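Local coordinates for nuclear import protein MOG1 (Saccharomyces cerevisiae, PDB 1JHS) that binds the Ran GTPase Gsp1 and takes part in the Ran system that drives nuclear protein import and poly(A)+ mRNA export, at residues E55-D60 against V140-N145; T105-E110 against A167-L172; T123-V128 against V146-E151. The protein carries 1 engineered substitution. All blocks are in the same frame, centred on the assembly; numbering follows the deposited sequence.

Contact 1 (E55-D60 against V140-N145); sequences ESIIVD and VVISIN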
ATOM      1  N   GLU A  55       9.136  -1.507   6.354  1.00  8.92           N
ATOM      2  CA  GLU A  55       7.908  -1.230   5.578  1.00  8.86           C
ATOM      3  C   GLU A  55       6.815  -0.613   6.455  1.00  8.54           C
ATOM      4  O   GLU A  55       6.820  -0.772   7.662  1.00  8.60           O
ATOM      5  CB  GLU A  55       7.345  -2.518   4.955  1.00  8.61           C
ATOM      6  CG  GLU A  55       8.340  -3.277   4.069  1.00  9.50           C
ATOM      7  CD  GLU A  55       9.186  -4.254   4.875  1.00 10.06           C
ATOM      8  OE1 GLU A  55       9.014  -4.311   6.114  1.00 11.08           O
ATOM      9  OE2 GLU A  55      10.003  -4.977   4.275  1.00 10.48           O
ATOM     10  N   SER A  56       5.888   0.109   5.841  1.00  8.43           N
ATOM     11  CA  SER A  56       4.775   0.703   6.583  1.00  8.49           C
ATOM     12  C   SER A  56       3.536   0.538   5.719  1.00  8.33           C
ATOM     13  O   SER A  56       3.610   0.512   4.477  1.00  8.09           O
ATOM     14  CB  SER A  56       5.035   2.182   6.910  1.00  7.90           C
ATOM     15  OG  SER A  56       5.421   2.917   5.768  1.00  8.91           O
ATOM     16  N   ILE A  57       2.409   0.409   6.388  1.00  8.36           N
ATOM     17  CA  ILE A  57       1.130   0.173   5.737  1.00  8.54           C
ATOM     18  C   ILE A  57       0.100   1.224   6.156  1.00  8.78           C
ATOM     19  O   ILE A  57      -0.087   1.469   7.346  1.00  8.24           O
ATOM     20  CB  ILE A  57       0.566  -1.222   6.155  1.00  8.83           C
ATOM     21  CG1 ILE A  57       1.568  -2.335   5.781  1.00  9.12           C
ATOM     22  CG2 ILE A  57      -0.821  -1.445   5.514  1.00  9.45           C
ATOM     23  CD1 ILE A  57       1.214  -3.751   6.382  1.00  9.86           C
ATOM     24  N   ILE A  58      -0.555   1.839   5.182  1.00  9.05           N
ATOM     25  CA  ILE A  58      -1.589   2.823   5.485  1.00  9.46           C
ATOM     26  C   ILE A  58      -2.868   2.423   4.750  1.00  9.78           C
ATOM     27  O   ILE A  58      -2.835   2.096   3.577  1.00  9.80           O
ATOM     28  CB  ILE A  58      -1.239   4.249   4.997  1.00  9.80           C
ATOM     29  CG1 ILE A  58      -0.025   4.806   5.748  1.00 10.13           C
ATOM     30  CG2 ILE A  58      -2.476   5.181   5.239  1.00  9.66           C
ATOM     31  CD1 ILE A  58       0.349   6.197   5.302  1.00 11.78           C
ATOM     32  N   VAL A  59      -3.986   2.429   5.459  1.00  9.85           N
ATOM     33  CA  VAL A  59      -5.277   2.126   4.847  1.00 10.10           C
ATOM     34  C   VAL A  59      -5.962   3.467   4.970  1.00 10.87           C
ATOM     35  O   VAL A  59      -5.951   4.074   6.052  1.00 10.55           O
ATOM     36  CB  VAL A  59      -6.064   1.062   5.654  1.00 10.34           C
ATOM     37  CG1 VAL A  59      -7.426   0.847   5.024  1.00 10.67           C
ATOM     38  CG2 VAL A  59      -5.293  -0.249   5.683  1.00 10.42           C
ATOM     39  N   ASP A  60      -6.553   3.951   3.887  1.00 11.52           N
ATOM     40  CA  ASP A  60      -7.185   5.262   3.937  1.00 12.39           C
ATOM     41  C   ASP A  60      -8.571   5.219   3.303  1.00 12.62           C
ATOM     42  O   ASP A  60      -8.727   4.737   2.185  1.00 12.43           O
ATOM     43  CB  ASP A  60      -6.324   6.264   3.190  1.00 13.03           C
ATOM     44  CG  ASP A  60      -6.483   7.681   3.719  1.00 13.92           C
ATOM     45  OD1 ASP A  60      -7.469   7.948   4.453  1.00 13.97           O
ATOM     46  OD2 ASP A  60      -5.613   8.524   3.400  1.00 14.20           O
ATOM     47  N   VAL A 140     -11.398   2.891  -0.978  1.00  9.46           N
ATOM     48  CA  VAL A 140     -10.403   2.502   0.035  1.00  8.64           C
ATOM     49  C   VAL A 140      -9.041   2.392  -0.657  1.00  8.66           C
ATOM     50  O   VAL A 140      -8.908   1.635  -1.621  1.00  8.48           O
ATOM     51  CB  VAL A 140     -10.717   1.143   0.638  1.00  8.88           C
ATOM     52  CG1 VAL A 140      -9.659   0.790   1.717  1.00  7.77           C
ATOM     53  CG2 VAL A 140     -12.133   1.159   1.227  1.00  8.43           C
ATOM     54  N   VAL A 141      -8.034   3.121  -0.159  1.00  8.14           N
ATOM     55  CA  VAL A 141      -6.697   3.052  -0.758  1.00  7.98           C
ATOM     56  C   VAL A 141      -5.719   2.473   0.278  1.00  8.38           C
ATOM     57  O   VAL A 141      -5.581   2.995   1.374  1.00  8.07           O
ATOM     58  CB  VAL A 141      -6.204   4.440  -1.260  1.00  8.23           C
ATOM     59  CG1 VAL A 141      -4.785   4.334  -1.859  1.00  8.05           C
ATOM     60  CG2 VAL A 141      -7.166   4.973  -2.344  1.00  8.08           C
ATOM     61  N   ILE A 142      -5.080   1.364  -0.079  1.00  8.70           N
ATOM     62  CA  ILE A 142      -4.116   0.727   0.818  1.00  8.69           C
ATOM     63  C   ILE A 142      -2.739   0.970   0.215  1.00  8.90           C
ATOM     64  O   ILE A 142      -2.525   0.642  -0.965  1.00  9.08           O
ATOM     65  CB  ILE A 142      -4.344  -0.803   0.932  1.00  9.24           C
ATOM     66  CG1 ILE A 142      -5.753  -1.094   1.481  1.00  9.43           C
ATOM     67  CG2 ILE A 142      -3.322  -1.408   1.911  1.00  9.19           C
ATOM     68  CD1 ILE A 142      -6.045  -2.596   1.799  1.00 10.34           C
ATOM     69  N   SER A 143      -1.825   1.577   0.985  1.00  8.70           N
ATOM     70  CA  SER A 143      -0.470   1.820   0.474  1.00  8.55           C
ATOM     71  C   SER A 143       0.553   1.149   1.381  1.00  8.29           C
ATOM     72  O   SER A 143       0.397   1.130   2.603  1.00  8.42           O
ATOM     73  CB  SER A 143      -0.148   3.332   0.346  1.00  8.40           C
ATOM     74  OG  SER A 143      -0.480   4.104   1.498  1.00 10.01           O
ATOM     75  N   ILE A 144       1.573   0.554   0.771  1.00  8.38           N
ATOM     76  CA  ILE A 144       2.619  -0.097   1.538  1.00  7.96           C
ATOM     77  C   ILE A 144       3.920   0.475   1.000  1.00  8.56           C
ATOM     78  O   ILE A 144       4.249   0.284  -0.166  1.00  8.07           O
ATOM     79  CB  ILE A 144       2.609  -1.640   1.368  1.00  7.38           C
ATOM     80  CG1 ILE A 144       1.231  -2.211   1.764  1.00  6.81           C
ATOM     81  CG2 ILE A 144       3.736  -2.256   2.265  1.00  6.64           C
ATOM     82  CD1 ILE A 144       1.090  -3.774   1.643  1.00  6.38           C
ATOM     83  N   ASN A 145       4.655   1.171   1.868  1.00  9.24           N
ATOM     84  CA  ASN A 145       5.914   1.793   1.490  1.00 10.07           C
ATOM     85  C   ASN A 145       7.090   0.846   1.703  1.00  9.78           C
ATOM     86  O   ASN A 145       7.195   0.222   2.756  1.00  9.08           O
ATOM     87  CB  ASN A 145       6.123   3.059   2.312  1.00 11.97           C
ATOM     88  CG  ASN A 145       4.959   3.975   2.218  1.00 13.86           C
ATOM     89  OD1 ASN A 145       4.658   4.507   1.134  1.00 16.13           O
ATOM     90  ND2 ASN A 145       4.260   4.170   3.340  1.00 15.40           N
TER

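Contact 2 (T105-E110 against A167-L172); sequences TGLVME and AVYQLL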
ATOM      1  N   THR A 105      -4.787  -3.722  -7.903  1.00  9.34           N
ATOM      2  CA  THR A 105      -3.524  -3.668  -7.169  1.00  9.48           C
ATOM      3  C   THR A 105      -2.317  -3.452  -8.105  1.00  9.64           C
ATOM      4  O   THR A 105      -2.359  -3.817  -9.277  1.00  9.36           O
ATOM      5  CB  THR A 105      -3.265  -4.996  -6.393  1.00  9.46           C
ATOM      6  OG1 THR A 105      -3.207  -6.099  -7.318  1.00 10.13           O
ATOM      7  CG2 THR A 105      -4.378  -5.261  -5.404  1.00  8.76           C
ATOM      8  N   GLY A 106      -1.245  -2.873  -7.560  1.00  9.69           N
ATOM      9  CA  GLY A 106      -0.039  -2.677  -8.346  1.00  9.73           C
ATOM     10  C   GLY A 106       1.119  -2.218  -7.466  1.00  9.85           C
ATOM     11  O   GLY A 106       0.913  -1.882  -6.291  1.00  9.65           O
ATOM     12  N   LEU A 107       2.333  -2.282  -8.016  1.00  9.94           N
ATOM     13  CA  LEU A 107       3.538  -1.792  -7.339  1.00 10.36           C
ATOM     14  C   LEU A 107       3.919  -0.578  -8.200  1.00 10.70           C
ATOM     15  O   LEU A 107       3.912  -0.655  -9.427  1.00 10.59           O
ATOM     16  CB  LEU A 107       4.672  -2.807  -7.399  1.00 10.63           C
ATOM     17  CG  LEU A 107       4.589  -4.060  -6.544  1.00 10.67           C
ATOM     18  CD1 LEU A 107       5.860  -4.855  -6.823  1.00 11.29           C
ATOM     19  CD2 LEU A 107       4.497  -3.699  -5.064  1.00 10.97           C
ATOM     20  N   VAL A 108       4.278   0.517  -7.560  1.00 11.23           N
ATOM     21  CA  VAL A 108       4.570   1.759  -8.269  1.00 11.90           C
ATOM     22  C   VAL A 108       5.927   2.322  -7.870  1.00 11.93           C
ATOM     23  O   VAL A 108       6.352   2.164  -6.732  1.00 10.61           O
ATOM     24  CB  VAL A 108       3.460   2.779  -7.919  1.00 12.53           C
ATOM     25  CG1 VAL A 108       3.844   4.193  -8.369  1.00 13.74           C
ATOM     26  CG2 VAL A 108       2.139   2.319  -8.594  1.00 12.76           C
ATOM     27  N   MET A 109       6.596   2.979  -8.818  1.00 12.33           N
ATOM     28  CA  MET A 109       7.903   3.548  -8.537  1.00 13.41           C
ATOM     29  C   MET A 109       8.086   4.816  -9.348  1.00 12.84           C
ATOM     30  O   MET A 109       7.737   4.875 -10.537  1.00 12.92           O
ATOM     31  CB  MET A 109       9.000   2.555  -8.926  1.00 14.54           C
ATOM     32  CG  MET A 109      10.419   2.951  -8.493  1.00 16.41           C
ATOM     33  SD  MET A 109      11.601   1.670  -9.068  1.00 18.86           S
ATOM     34  CE  MET A 109      11.245   1.738 -10.754  1.00 18.41           C
ATOM     35  N   GLU A 110       8.615   5.839  -8.689  1.00 13.05           N
ATOM     36  CA  GLU A 110       8.887   7.114  -9.345  1.00 12.94           C
ATOM     37  C   GLU A 110       9.959   6.886 -10.408  1.00 12.90           C
ATOM     38  O   GLU A 110      10.885   6.098 -10.185  1.00 12.91           O
ATOM     39  CB  GLU A 110       9.449   8.115  -8.319  1.00 13.24           C
ATOM     40  CG  GLU A 110      10.296   9.255  -8.928  1.00 13.25           C
ATOM     41  CD  GLU A 110      10.810  10.207  -7.872  1.00 13.52           C
ATOM     42  OE1 GLU A 110       9.964  10.827  -7.197  1.00 13.57           O
ATOM     43  OE2 GLU A 110      12.054  10.335  -7.712  1.00 13.84           O
ATOM     44  N   ALA A 167       7.365  -9.888  -2.343  1.00 12.47           N
ATOM     45  CA  ALA A 167       6.756 -10.261  -1.073  1.00 11.65           C
ATOM     46  C   ALA A 167       5.716  -9.203  -0.684  1.00 11.14           C
ATOM     47  O   ALA A 167       4.597  -9.539  -0.271  1.00 10.94           O
ATOM     48  CB  ALA A 167       7.823 -10.372   0.000  1.00 12.18           C
ATOM     49  N   VAL A 168       6.083  -7.929  -0.831  1.00 10.01           N
ATOM     50  CA  VAL A 168       5.153  -6.852  -0.507  1.00  9.47           C
ATOM     51  C   VAL A 168       3.893  -6.927  -1.387  1.00  9.11           C
ATOM     52  O   VAL A 168       2.781  -6.714  -0.921  1.00  8.65           O
ATOM     53  CB  VAL A 168       5.838  -5.481  -0.675  1.00  9.30           C
ATOM     54  CG1 VAL A 168       4.794  -4.337  -0.657  1.00  9.08           C
ATOM     55  CG2 VAL A 168       6.856  -5.317   0.462  1.00  9.66           C
ATOM     56  N   TYR A 169       4.073  -7.270  -2.653  1.00  8.91           N
ATOM     57  CA  TYR A 169       2.921  -7.357  -3.539  1.00  8.72           C
ATOM     58  C   TYR A 169       2.021  -8.508  -3.118  1.00  8.54           C
ATOM     59  O   TYR A 169       0.801  -8.417  -3.236  1.00  7.81           O
ATOM     60  CB  TYR A 169       3.360  -7.535  -4.993  1.00  8.79           C
ATOM     61  CG  TYR A 169       2.224  -7.314  -5.959  1.00  9.68           C
ATOM     62  CD1 TYR A 169       1.597  -6.069  -6.059  1.00  9.77           C
ATOM     63  CD2 TYR A 169       1.796  -8.338  -6.806  1.00 10.19           C
ATOM     64  CE1 TYR A 169       0.576  -5.849  -7.001  1.00 10.41           C
ATOM     65  CE2 TYR A 169       0.775  -8.131  -7.737  1.00 10.29           C
ATOM     66  CZ  TYR A 169       0.181  -6.885  -7.830  1.00 10.50           C
ATOM     67  OH  TYR A 169      -0.796  -6.679  -8.778  1.00 10.42           O
ATOM     68  N   GLN A 170       2.607  -9.596  -2.630  1.00  8.76           N
ATOM     69  CA  GLN A 170       1.773 -10.707  -2.188  1.00  8.91           C
ATOM     70  C   GLN A 170       0.969 -10.250  -0.961  1.00  9.05           C
ATOM     71  O   GLN A 170      -0.230 -10.505  -0.855  1.00  9.25           O
ATOM     72  CB  GLN A 170       2.616 -11.924  -1.818  1.00  9.94           C
ATOM     73  CG  GLN A 170       1.750 -13.104  -1.427  1.00 11.00           C
ATOM     74  CD  GLN A 170       2.565 -14.353  -1.143  1.00 12.57           C
ATOM     75  OE1 GLN A 170       3.706 -14.489  -1.624  1.00 13.35           O
ATOM     76  NE2 GLN A 170       1.986 -15.276  -0.374  1.00 12.14           N
ATOM     77  N   LEU A 171       1.628  -9.548  -0.045  1.00  9.02           N
ATOM     78  CA  LEU A 171       0.933  -9.033   1.145  1.00  8.55           C
ATOM     79  C   LEU A 171      -0.213  -8.129   0.720  1.00  8.54           C
ATOM     80  O   LEU A 171      -1.332  -8.252   1.211  1.00  8.38           O
ATOM     81  CB  LEU A 171       1.907  -8.243   2.032  1.00  8.70           C
ATOM     82  CG  LEU A 171       1.300  -7.352   3.116  1.00  8.24           C
ATOM     83  CD1 LEU A 171       0.494  -8.198   4.114  1.00  9.02           C
ATOM     84  CD2 LEU A 171       2.432  -6.609   3.846  1.00  8.85           C
ATOM     85  N   LEU A 172       0.073  -7.222  -0.207  1.00  8.51           N
ATOM     86  CA  LEU A 172      -0.934  -6.271  -0.691  1.00  8.02           C
ATOM     87  C   LEU A 172      -2.162  -7.012  -1.220  1.00  8.48           C
ATOM     88  O   LEU A 172      -3.308  -6.675  -0.884  1.00  8.66           O
ATOM     89  CB  LEU A 172      -0.342  -5.396  -1.793  1.00  7.83           C
ATOM     90  CG  LEU A 172      -1.272  -4.276  -2.307  1.00  7.50           C
ATOM     91  CD1 LEU A 172      -1.406  -3.158  -1.244  1.00  8.00           C
ATOM     92  CD2 LEU A 172      -0.683  -3.714  -3.628  1.00  7.76           C
TER

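Contact 3 (T123-V128 against V146-E151); sequences TVVIGV and VPLTKE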
ATOM      1  N   THR A 123      15.526   5.038  -3.288  1.00 14.56           N
ATOM      2  CA  THR A 123      14.301   4.748  -4.050  1.00 14.54           C
ATOM      3  C   THR A 123      13.276   4.119  -3.109  1.00 13.49           C
ATOM      4  O   THR A 123      13.645   3.374  -2.219  1.00 12.80           O
ATOM      5  CB  THR A 123      14.555   3.692  -5.151  1.00 14.88           C
ATOM      6  OG1 THR A 123      15.548   4.176  -6.054  1.00 16.62           O
ATOM      7  CG2 THR A 123      13.271   3.404  -5.937  1.00 15.70           C
ATOM      8  N   VAL A 124      12.001   4.420  -3.319  1.00 12.90           N
ATOM      9  CA  VAL A 124      10.936   3.827  -2.514  1.00 12.41           C
ATOM     10  C   VAL A 124       9.886   3.249  -3.482  1.00 11.92           C
ATOM     11  O   VAL A 124       9.425   3.955  -4.384  1.00 12.36           O
ATOM     12  CB  VAL A 124      10.251   4.884  -1.600  1.00 12.30           C
ATOM     13  CG1 VAL A 124       9.065   4.242  -0.829  1.00 12.83           C
ATOM     14  CG2 VAL A 124      11.271   5.440  -0.578  1.00 12.59           C
ATOM     15  N   VAL A 125       9.551   1.974  -3.331  1.00 10.64           N
ATOM     16  CA  VAL A 125       8.518   1.366  -4.168  1.00 10.34           C
ATOM     17  C   VAL A 125       7.279   1.438  -3.294  1.00  9.69           C
ATOM     18  O   VAL A 125       7.397   1.367  -2.066  1.00  9.49           O
ATOM     19  CB  VAL A 125       8.858  -0.106  -4.519  1.00 10.81           C
ATOM     20  CG1 VAL A 125       7.587  -0.853  -5.050  1.00 11.11           C
ATOM     21  CG2 VAL A 125       9.924  -0.110  -5.622  1.00 10.94           C
ATOM     22  N   ILE A 126       6.103   1.605  -3.896  1.00  9.34           N
ATOM     23  CA  ILE A 126       4.897   1.683  -3.087  1.00  9.39           C
ATOM     24  C   ILE A 126       3.874   0.716  -3.634  1.00  8.72           C
ATOM     25  O   ILE A 126       3.561   0.748  -4.826  1.00  9.03           O
ATOM     26  CB  ILE A 126       4.275   3.123  -3.107  1.00 10.19           C
ATOM     27  CG1 ILE A 126       5.318   4.179  -2.681  1.00 10.89           C
ATOM     28  CG2 ILE A 126       3.075   3.181  -2.136  1.00  9.43           C
ATOM     29  CD1 ILE A 126       4.917   5.616  -3.049  1.00 11.81           C
ATOM     30  N   GLY A 127       3.388  -0.184  -2.788  1.00  8.17           N
ATOM     31  CA  GLY A 127       2.365  -1.095  -3.266  1.00  7.66           C
ATOM     32  C   GLY A 127       1.080  -0.304  -3.091  1.00  7.31           C
ATOM     33  O   GLY A 127       0.871   0.286  -2.042  1.00  7.16           O
ATOM     34  N   VAL A 128       0.219  -0.256  -4.098  1.00  6.85           N
ATOM     35  CA  VAL A 128      -1.024   0.502  -3.926  1.00  6.75           C
ATOM     36  C   VAL A 128      -2.220  -0.343  -4.350  1.00  6.56           C
ATOM     37  O   VAL A 128      -2.213  -0.919  -5.438  1.00  5.78           O
ATOM     38  CB  VAL A 128      -1.038   1.785  -4.783  1.00  6.53           C
ATOM     39  CG1 VAL A 128      -2.360   2.554  -4.568  1.00  6.71           C
ATOM     40  CG2 VAL A 128       0.153   2.671  -4.415  1.00  6.86           C
ATOM     41  N   VAL A 146       7.961   0.755   0.693  1.00  9.36           N
ATOM     42  CA  VAL A 146       9.126  -0.104   0.742  1.00  9.41           C
ATOM     43  C   VAL A 146      10.397   0.694   0.405  1.00  9.52           C
ATOM     44  O   VAL A 146      10.750   0.858  -0.767  1.00  9.04           O
ATOM     45  CB  VAL A 146       8.988  -1.273  -0.278  1.00  9.43           C
ATOM     46  CG1 VAL A 146      10.035  -2.359   0.018  1.00  9.42           C
ATOM     47  CG2 VAL A 146       7.541  -1.825  -0.256  1.00  9.34           C
ATOM     48  N   PRO A 147      11.095   1.212   1.435  1.00  9.57           N
ATOM     49  CA  PRO A 147      12.325   1.983   1.189  1.00  9.84           C
ATOM     50  C   PRO A 147      13.365   0.947   0.767  1.00 10.16           C
ATOM     51  O   PRO A 147      13.746   0.091   1.574  1.00 10.64           O
ATOM     52  CB  PRO A 147      12.644   2.613   2.560  1.00  9.69           C
ATOM     53  CG  PRO A 147      11.249   2.590   3.302  1.00  9.65           C
ATOM     54  CD  PRO A 147      10.694   1.257   2.855  1.00  9.87           C
ATOM     55  N   LEU A 148      13.834   1.035  -0.484  1.00 10.40           N
ATOM     56  CA  LEU A 148      14.777   0.041  -1.004  1.00 11.18           C
ATOM     57  C   LEU A 148      16.223   0.208  -0.561  1.00 11.96           C
ATOM     58  O   LEU A 148      16.682   1.317  -0.311  1.00 11.68           O
ATOM     59  CB  LEU A 148      14.774   0.028  -2.537  1.00 11.00           C
ATOM     60  CG  LEU A 148      13.450  -0.156  -3.283  1.00 10.80           C
ATOM     61  CD1 LEU A 148      13.705  -0.309  -4.779  1.00 11.00           C
ATOM     62  CD2 LEU A 148      12.742  -1.398  -2.728  1.00 10.93           C
ATOM     63  N   THR A 149      16.937  -0.916  -0.512  1.00 12.75           N
ATOM     64  CA  THR A 149      18.341  -0.897  -0.142  1.00 14.13           C
ATOM     65  C   THR A 149      19.054  -0.472  -1.426  1.00 15.08           C
ATOM     66  O   THR A 149      18.440  -0.408  -2.494  1.00 14.61           O
ATOM     67  CB  THR A 149      18.848  -2.310   0.239  1.00 13.88           C
ATOM     68  OG1 THR A 149      18.721  -3.174  -0.898  1.00 13.30           O
ATOM     69  CG2 THR A 149      18.048  -2.902   1.390  1.00 13.35           C
ATOM     70  N   LYS A 150      20.343  -0.163  -1.325  1.00 16.89           N
ATOM     71  CA  LYS A 150      21.115   0.212  -2.511  1.00 18.57           C
ATOM     72  C   LYS A 150      21.060  -0.936  -3.526  1.00 19.24           C
ATOM     73  O   LYS A 150      20.914  -0.724  -4.734  1.00 19.32           O
ATOM     74  CB  LYS A 150      22.566   0.475  -2.113  1.00 19.61           C
ATOM     75  CG  LYS A 150      23.534   0.736  -3.296  1.00 21.51           C
ATOM     76  CD  LYS A 150      24.983   0.866  -2.758  1.00 22.91           C
ATOM     77  CE  LYS A 150      25.964   1.458  -3.779  1.00 23.63           C
ATOM     78  NZ  LYS A 150      27.326   1.603  -3.118  1.00 24.94           N
ATOM     79  N   GLU A 151      21.175  -2.156  -3.023  1.00 20.16           N
ATOM     80  CA  GLU A 151      21.157  -3.341  -3.878  1.00 21.32           C
ATOM     81  C   GLU A 151      19.820  -3.499  -4.612  1.00 21.06           C
ATOM     82  O   GLU A 151      19.788  -3.766  -5.821  1.00 20.67           O
ATOM     83  CB  GLU A 151      21.429  -4.583  -3.034  1.00 23.01           C
ATOM     84  CG  GLU A 151      21.400  -5.876  -3.814  1.00 25.94           C
ATOM     85  CD  GLU A 151      22.794  -6.405  -4.103  1.00 27.77           C
ATOM     86  OE1 GLU A 151      23.696  -5.577  -4.411  1.00 29.59           O
ATOM     87  OE2 GLU A 151      22.993  -7.646  -4.025  1.00 29.52           O
TER
HETATM   88  O   HOH W   1      17.569   2.916  -2.647  1.00 23.98           O

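Contact 1 (E55-D60 against V140-N145)
Ser56 and Asn145 face each other across two neighbouring strands, and their side chains join on the same side of the sheet. Asn145 ND2 donates to Ser56 OG over 3.0 Å with an N-H...O angle of 170°, and the hydroxyl oxygen lies in the plane of the amide. The serine torsion (chi1 51°) sets OG between its own backbone N and carbonyl carbon, within range of that amide. Replacing Asn145 by alanine would probably leave Ser56 OG without this donor and its hydroxyl freer to turn. Further along that face, Ser143 OG lies 3.6 Å from Ile58 CB. The pairing is antiparallel, with strand directions at 171°, and joins strands 56-63 and 138-147 in the middle of the seven-stranded sheet. Backbone bonds run both ways at the Ile58-Ser143 pair, Ile58 N to Ser143 O and Ser143 N to Ile58 O, each 2.8 Å. On the opposite face Ile57 and Ile144 lie side by side, pointing the same way, with Ile57 CG1 4.0 Å from Ile144 CG1. Val59 meets Val140 at a slant, CG1 to CG1, also at 4.0 Å. Helix 163-178 packs on the Ile57-Ile144 part of this face, Met175 touching Ile57 and Leu171 touching Ile144.

Contact 2 (T105-E110 against A167-L172)
The ring of Tyr169 turns an edge to the Thr105-Gly106 backbone: Gly106 CA approaches CE1 of Tyr169 to 3.5 Å near the ring plane, and Gly106 N and Thr105 C lie in that plane. Leu107 comes in obliquely, its CG 3.6 Å from Tyr169 CD1, while its CD2 also reaches Tyr169 CB at 4.0 Å. At the phenol end, Thr105 and Tyr169 cross at about a right angle, and Thr105 OG1 donates to Tyr169 OH over 2.9 Å. The CB of Tyr169 points at the strand, and CG stands anti to the backbone N (chi1 -167°). The hydroxyl has a second partner in Asp96 of the adjoining strand 87-99, so two bonds hold the end of the ring. This is helix-on-sheet packing: helix 163-178 lies over one face of the antiparallel sheet, and the short segments run at 146° to each other with axes 8.9 Å apart. One turn on from the tyrosine, Leu172 CD2 rests 3.6 Å from Gly106 O and 4.0 Å from Thr105 CB. Val168, on the same side of the helix, adds a looser touch, its CG1 4.5 Å from Leu107 CD2.

Contact 3 (T123-V128 against V146-E151)
Three backbone hydrogen bonds tie Thr123 and Val125 to Val146 and Leu148. Leu148 N donates to Thr123 O at 2.9 Å with an N-H...O angle of 159°. Val125 and Val146 exchange the other two: Val146 N reaches Val125 O at 2.9 Å, and Val125 N meets Val146 O at 3.0 Å. The latter acceptor also receives a CA-H...O contact from Val124 CA. A water extends the ladder beyond the last direct bond, accepting from Thr123 N and donating to Leu148 O, each at 3.0 Å; Leu148 O is also bonded by Gln122 NE2. These are the open ends of the beta hairpin formed by strands 124-133 and 138-147, where the second strand gives way to helix 150-157. Thr149 stands at the N-cap of that helix, its side chain capping a backbone N a little further on. Val124 and Pro147 form a non-hydrogen-bonded antiparallel pair, fitting for a proline, whose nitrogen carries no hydrogen to donate; Val124 CG2 touches Pro147 CA at 4.0 Å.

The opposite face carries Val125 and Val146. Beside them Leu148 reaches back toward the first strand, its CG anti to the carbonyl carbon (chi1 -54°), and its CD1 lies 3.9 Å from both Val125 CG2 and Thr123 CG2, crossing each side chain at a slant. Helix 163-178 packs here too: Cys165 touches Val125 and Leu148, and Arg164 touches Val146.

In the fold
From the N terminus, the chain enters contact 1 at 55-60 and contact 2 at 105-110, then reaches 123-128, the first half of contact 3. Strand 138-147 returns at 140-145, closing contact 1, and runs straight on into 146-151, closing contact 3; helix segment 167-172 closes contact 2 last. Contact 3 is thus nested inside the loop of contact 2, while contact 1 crosses both. Contacts 1 and 3 share strand 138-147, which has strand 56-63 on one side and strand 124-133 on the other. Contact 2 lays helix 163-178 over the same sheet, where Val168 bridges Ile144 of contact 1 and Val146 of contact 3.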